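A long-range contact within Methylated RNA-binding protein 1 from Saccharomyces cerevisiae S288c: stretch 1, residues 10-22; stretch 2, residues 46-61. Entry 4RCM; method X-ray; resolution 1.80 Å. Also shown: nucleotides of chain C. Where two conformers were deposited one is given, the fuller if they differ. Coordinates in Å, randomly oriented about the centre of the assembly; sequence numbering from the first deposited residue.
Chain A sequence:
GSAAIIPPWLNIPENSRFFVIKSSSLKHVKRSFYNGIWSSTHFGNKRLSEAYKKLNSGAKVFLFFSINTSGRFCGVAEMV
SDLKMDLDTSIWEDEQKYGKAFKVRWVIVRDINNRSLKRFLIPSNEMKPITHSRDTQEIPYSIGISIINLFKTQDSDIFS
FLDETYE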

# COMPACT_ATOMS: atom_id res chain seq x y z
N LEU A 10 11.60 -7.94 8.09
CA LEU A 10 10.71 -7.99 6.94
C LEU A 10 11.56 -8.35 5.74
O LEU A 10 12.50 -7.66 5.42
CB LEU A 10 9.99 -6.63 6.75
CG LEU A 10 9.15 -6.47 5.49
CD1 LEU A 10 8.05 -7.52 5.45
CD2 LEU A 10 8.56 -5.08 5.49
N ASN A 11 11.26 -9.49 5.11
CA ASN A 11 11.99 -9.97 3.96
C ASN A 11 11.07 -10.04 2.80
O ASN A 11 10.01 -10.62 2.92
CB ASN A 11 12.56 -11.38 4.20
CG ASN A 11 13.36 -11.88 3.02
OD1 ASN A 11 12.87 -12.62 2.19
ND2 ASN A 11 14.55 -11.34 2.86
N ILE A 12 11.50 -9.47 1.66
CA ILE A 12 10.71 -9.45 0.46
C ILE A 12 11.54 -10.06 -0.68
O ILE A 12 12.45 -9.39 -1.23
CB ILE A 12 10.24 -8.01 0.11
CG1 ILE A 12 9.49 -7.39 1.28
CG2 ILE A 12 9.41 -7.99 -1.17
CD1 ILE A 12 9.00 -6.02 1.00
N PRO A 13 11.21 -11.32 -1.06
CA PRO A 13 11.93 -12.08 -2.06
C PRO A 13 11.67 -11.75 -3.51
O PRO A 13 10.71 -11.01 -3.88
CB PRO A 13 11.51 -13.52 -1.80
CG PRO A 13 10.32 -13.48 -0.96
CD PRO A 13 10.26 -12.14 -0.29
N GLU A 14 12.57 -12.30 -4.31
CA GLU A 14 12.65 -12.08 -5.72
C GLU A 14 11.28 -12.42 -6.25
O GLU A 14 10.61 -13.30 -5.70
CB GLU A 14 13.74 -13.00 -6.36
CG GLU A 14 14.03 -12.73 -7.84
CD GLU A 14 14.67 -13.96 -8.56
OE1 GLU A 14 15.30 -14.80 -7.86
OE2 GLU A 14 14.54 -14.08 -9.82
N ASN A 15 10.86 -11.66 -7.25
CA ASN A 15 9.60 -11.83 -7.94
C ASN A 15 8.39 -11.28 -7.18
O ASN A 15 7.28 -11.37 -7.65
CB ASN A 15 9.38 -13.29 -8.32
CG ASN A 15 10.43 -13.82 -9.29
OD1 ASN A 15 10.85 -13.13 -10.18
ND2 ASN A 15 10.78 -15.09 -9.14
N SER A 16 8.61 -10.71 -5.99
CA SER A 16 7.57 -9.94 -5.30
C SER A 16 7.23 -8.67 -6.08
O SER A 16 8.04 -8.23 -6.87
CB SER A 16 8.01 -9.53 -3.90
OG SER A 16 8.18 -10.67 -3.10
N ARG A 17 6.04 -8.10 -5.81
CA ARG A 17 5.46 -7.03 -6.62
C ARG A 17 4.95 -5.91 -5.73
O ARG A 17 4.53 -6.18 -4.62
CB ARG A 17 4.40 -7.62 -7.56
CG ARG A 17 5.08 -8.44 -8.66
CD ARG A 17 4.13 -9.12 -9.61
NE ARG A 17 3.55 -8.16 -10.53
CZ ARG A 17 2.68 -8.47 -11.49
NH1 ARG A 17 2.31 -9.72 -11.66
NH2 ARG A 17 2.21 -7.52 -12.29
N PHE A 18 5.12 -4.67 -6.20
CA PHE A 18 4.78 -3.45 -5.44
C PHE A 18 3.81 -2.60 -6.23
O PHE A 18 4.08 -2.28 -7.40
CB PHE A 18 6.03 -2.61 -5.19
CG PHE A 18 7.07 -3.29 -4.36
CD1 PHE A 18 7.05 -3.19 -2.99
CD2 PHE A 18 8.09 -4.02 -4.96
CE1 PHE A 18 7.98 -3.84 -2.23
CE2 PHE A 18 9.05 -4.65 -4.20
CZ PHE A 18 9.01 -4.55 -2.82
N PHE A 19 2.74 -2.15 -5.58
CA PHE A 19 1.78 -1.23 -6.18
C PHE A 19 1.46 -0.11 -5.24
O PHE A 19 1.48 -0.30 -4.02
CB PHE A 19 0.46 -1.93 -6.47
CG PHE A 19 0.61 -3.10 -7.36
CD1 PHE A 19 0.87 -4.35 -6.83
CD2 PHE A 19 0.48 -2.96 -8.73
CE1 PHE A 19 1.03 -5.45 -7.65
CE2 PHE A 19 0.60 -4.06 -9.55
CZ PHE A 19 0.87 -5.30 -9.02
N VAL A 20 1.14 1.05 -5.81
CA VAL A 20 0.64 2.17 -5.01
C VAL A 20 -0.87 2.00 -4.83
O VAL A 20 -1.54 1.54 -5.74
CB VAL A 20 0.95 3.54 -5.66
CG1 VAL A 20 0.11 4.66 -5.06
CG2 VAL A 20 2.42 3.86 -5.48
N ILE A 21 -1.37 2.42 -3.66
CA ILE A 21 -2.84 2.49 -3.38
C ILE A 21 -3.12 3.96 -3.10
O ILE A 21 -2.43 4.56 -2.26
CB ILE A 21 -3.31 1.62 -2.17
CG1 ILE A 21 -3.06 0.14 -2.42
CG2 ILE A 21 -4.80 1.82 -1.87
CD1 ILE A 21 -3.87 -0.49 -3.54
N LYS A 22 -4.09 4.55 -3.83
CA LYS A 22 -4.48 5.96 -3.54
C LYS A 22 -5.87 5.89 -2.96
O LYS A 22 -6.82 5.34 -3.60
CB LYS A 22 -4.49 6.84 -4.80
CG LYS A 22 -3.18 6.95 -5.55
CD LYS A 22 -2.06 7.56 -4.71
CE LYS A 22 -2.31 9.01 -4.31
NZ LYS A 22 -1.10 9.64 -3.69
N LYS A 46 -8.93 -6.24 -10.22
CA LYS A 46 -8.47 -7.15 -11.28
C LYS A 46 -6.97 -7.12 -11.52
O LYS A 46 -6.33 -8.16 -11.59
CB LYS A 46 -9.21 -6.86 -12.61
N ARG A 47 -6.38 -5.94 -11.62
CA ARG A 47 -4.93 -5.85 -11.69
C ARG A 47 -4.23 -6.52 -10.47
O ARG A 47 -3.36 -7.34 -10.66
CB ARG A 47 -4.50 -4.38 -11.78
CG ARG A 47 -4.87 -3.69 -13.11
CD ARG A 47 -4.18 -2.33 -13.15
NE ARG A 47 -2.74 -2.55 -13.15
CZ ARG A 47 -1.84 -1.62 -12.92
NH1 ARG A 47 -2.21 -0.37 -12.68
NH2 ARG A 47 -0.57 -1.93 -12.94
N LEU A 48 -4.64 -6.19 -9.24
CA LEU A 48 -4.06 -6.75 -8.05
C LEU A 48 -4.28 -8.26 -7.93
O LEU A 48 -3.38 -8.99 -7.56
CB LEU A 48 -4.64 -6.07 -6.83
CG LEU A 48 -4.27 -4.59 -6.69
CD1 LEU A 48 -5.02 -4.01 -5.52
CD2 LEU A 48 -2.77 -4.43 -6.50
N SER A 49 -5.48 -8.70 -8.24
CA SER A 49 -5.81 -10.11 -8.20
C SER A 49 -4.99 -10.92 -9.19
O SER A 49 -4.55 -12.00 -8.89
CB SER A 49 -7.32 -10.27 -8.47
OG SER A 49 -7.68 -11.62 -8.68
N GLU A 50 -4.78 -10.41 -10.38
CA GLU A 50 -3.98 -11.13 -11.38
C GLU A 50 -2.54 -11.24 -10.91
O GLU A 50 -1.92 -12.26 -11.03
CB GLU A 50 -4.08 -10.46 -12.77
CG GLU A 50 -5.50 -10.33 -13.31
N ALA A 51 -1.99 -10.17 -10.35
CA ALA A 51 -0.68 -10.25 -9.75
C ALA A 51 -0.57 -11.27 -8.61
O ALA A 51 0.42 -12.01 -8.52
CB ALA A 51 -0.27 -8.86 -9.23
N TYR A 52 -1.52 -11.26 -7.69
CA TYR A 52 -1.53 -12.17 -6.55
C TYR A 52 -1.59 -13.67 -6.98
O TYR A 52 -0.83 -14.53 -6.49
CB TYR A 52 -2.78 -11.89 -5.72
CG TYR A 52 -2.79 -12.67 -4.46
CD1 TYR A 52 -2.01 -12.27 -3.38
CD2 TYR A 52 -3.53 -13.81 -4.34
CE1 TYR A 52 -2.02 -13.02 -2.21
CE2 TYR A 52 -3.54 -14.56 -3.17
CZ TYR A 52 -2.80 -14.16 -2.13
OH TYR A 52 -2.81 -14.90 -0.97
N LYS A 53 -2.51 -13.94 -7.88
CA LYS A 53 -2.70 -15.27 -8.45
C LYS A 53 -1.44 -15.91 -8.99
O LYS A 53 -1.26 -17.10 -8.88
CB LYS A 53 -3.68 -15.18 -9.62
CG LYS A 53 -5.00 -15.88 -9.42
CD LYS A 53 -5.86 -15.75 -10.68
N LYS A 54 -0.60 -15.11 -9.63
CA LYS A 54 0.55 -15.62 -10.36
C LYS A 54 1.79 -15.74 -9.46
O LYS A 54 2.84 -16.21 -9.90
CB LYS A 54 0.86 -14.70 -11.55
CG LYS A 54 -0.24 -14.60 -12.60
CD LYS A 54 -0.53 -15.92 -13.29
N LEU A 55 1.68 -15.27 -8.21
CA LEU A 55 2.75 -15.46 -7.21
C LEU A 55 3.09 -16.94 -7.06
O LEU A 55 2.19 -17.82 -7.01
CB LEU A 55 2.35 -14.93 -5.84
CG LEU A 55 2.11 -13.43 -5.69
CD1 LEU A 55 1.61 -13.19 -4.29
CD2 LEU A 55 3.37 -12.63 -5.96
N ASN A 56 4.39 -17.21 -7.00
CA ASN A 56 4.90 -18.57 -6.83
C ASN A 56 5.91 -18.56 -5.70
O ASN A 56 6.57 -17.54 -5.44
CB ASN A 56 5.53 -19.11 -8.14
CG ASN A 56 5.54 -20.64 -8.22
OD1 ASN A 56 6.51 -21.25 -8.67
ND2 ASN A 56 4.45 -21.27 -7.79
N SER A 57 6.01 -19.69 -5.01
CA SER A 57 6.99 -19.92 -3.95
C SER A 57 6.65 -18.97 -2.78
O SER A 57 5.51 -18.97 -2.30
CB SER A 57 8.45 -19.79 -4.49
OG SER A 57 8.63 -20.54 -5.72
N GLY A 58 7.60 -18.16 -2.32
CA GLY A 58 7.30 -17.22 -1.27
C GLY A 58 7.29 -15.77 -1.76
O GLY A 58 7.65 -14.88 -1.02
N ALA A 59 6.92 -15.55 -3.01
CA ALA A 59 6.83 -14.18 -3.53
C ALA A 59 5.61 -13.50 -2.91
O ALA A 59 4.59 -14.17 -2.62
CB ALA A 59 6.71 -14.18 -5.02
N LYS A 60 5.72 -12.19 -2.71
CA LYS A 60 4.68 -11.37 -2.04
C LYS A 60 4.17 -10.17 -2.89
O LYS A 60 4.85 -9.77 -3.83
CB LYS A 60 5.26 -10.84 -0.70
CG LYS A 60 5.82 -11.95 0.20
CD LYS A 60 6.44 -11.40 1.48
CE LYS A 60 7.07 -12.47 2.38
NZ LYS A 60 7.74 -11.86 3.60
N VAL A 61 2.98 -9.64 -2.55
CA VAL A 61 2.47 -8.33 -3.04
C VAL A 61 2.40 -7.33 -1.87
O VAL A 61 1.76 -7.61 -0.82
CB VAL A 61 1.10 -8.43 -3.70
CG1 VAL A 61 0.49 -7.06 -3.98
CG2 VAL A 61 1.21 -9.17 -5.01
C2 6MZ C 3 -11.25 5.32 -1.15
C4 6MZ C 3 -10.34 4.72 -3.25
C5 6MZ C 3 -10.52 3.29 -2.93
N9 6MZ C 3 -9.78 4.75 -4.47
N3 6MZ C 3 -10.73 5.68 -2.33
N1 6MZ C 3 -11.45 4.03 -0.79
C6 6MZ C 3 -11.12 2.99 -1.59
N6 6MZ C 3 -11.36 1.70 -1.24
C9 6MZ C 3 -12.12 1.34 -0.07
N7 6MZ C 3 -10.08 2.57 -3.99
C8 6MZ C 3 -9.64 3.48 -4.92
O5' 6MZ C 3 -10.94 6.14 -9.73
C5' 6MZ C 3 -11.14 5.73 -8.36
C4' 6MZ C 3 -10.27 6.55 -7.40
O4' 6MZ C 3 -10.65 6.30 -6.03
C1' 6MZ C 3 -9.50 6.06 -5.19
C2' 6MZ C 3 -8.29 6.22 -6.13
O2' 6MZ C 3 -7.71 7.55 -6.06
C3' 6MZ C 3 -8.77 6.26 -7.54
O3' 6MZ C 3 -7.98 7.30 -8.17
O HOH W 1 2.79 -12.09 -9.78

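How do the two backbones meet? The strand of residues 17-22 runs nearly antiparallel to the helix of stretch 2, at 168°, with their axes 10.3 Å apart at closest approach. Past the helix, the chain passes through a type II' turn from Asn 56 to Ala 59 and comes alongside stretch 1 in the same direction. Arg 17 and Val 61 form a parallel bridge there: Arg 17 N donates to Lys 60 O at 2.9 Å, and Val 61 CA lies 3.4 Å from Arg 17 O in a CA-H...O contact.

What continues the pairing before the bridge? A side chain takes over from the backbone. The type II turn from Pro 13 to Ser 16 brings the serine hydroxyl back on Pro 13 O, to which Ser 16 OG donates at 2.7 Å, while the same OG accepts from Lys 60 N at 2.9 Å. Lys 60 then reaches further along stretch 1 with an extended side chain, all of its angles t after an m chi1, and its NZ donates to Asn 11 O at 2.7 Å.

What fills the space between strand and helix? Phe 19 points its CA-to-CB bond toward stretch 2. Leu 48 CD2 sits over one face of its ring, 3.9 Å from the centroid, a CH-pi contact, whereas Val 61 CG1 approaches the ring edge, 4.0 Å from Phe 19 CD1. Ala 51 CB packs 3.7 Å from Phe 19 CZ.

How does Arg 17 reach the helix? Its side chain bends at chi3, which is p, and Ala 51 CB lies over one face of the guanidinium, 3.6 Å from Arg 17 NH1. A water bridges the same two residues, accepting from Arg 17 NH1 at 3.1 Å and donating to Ala 51 O at 2.7 Å.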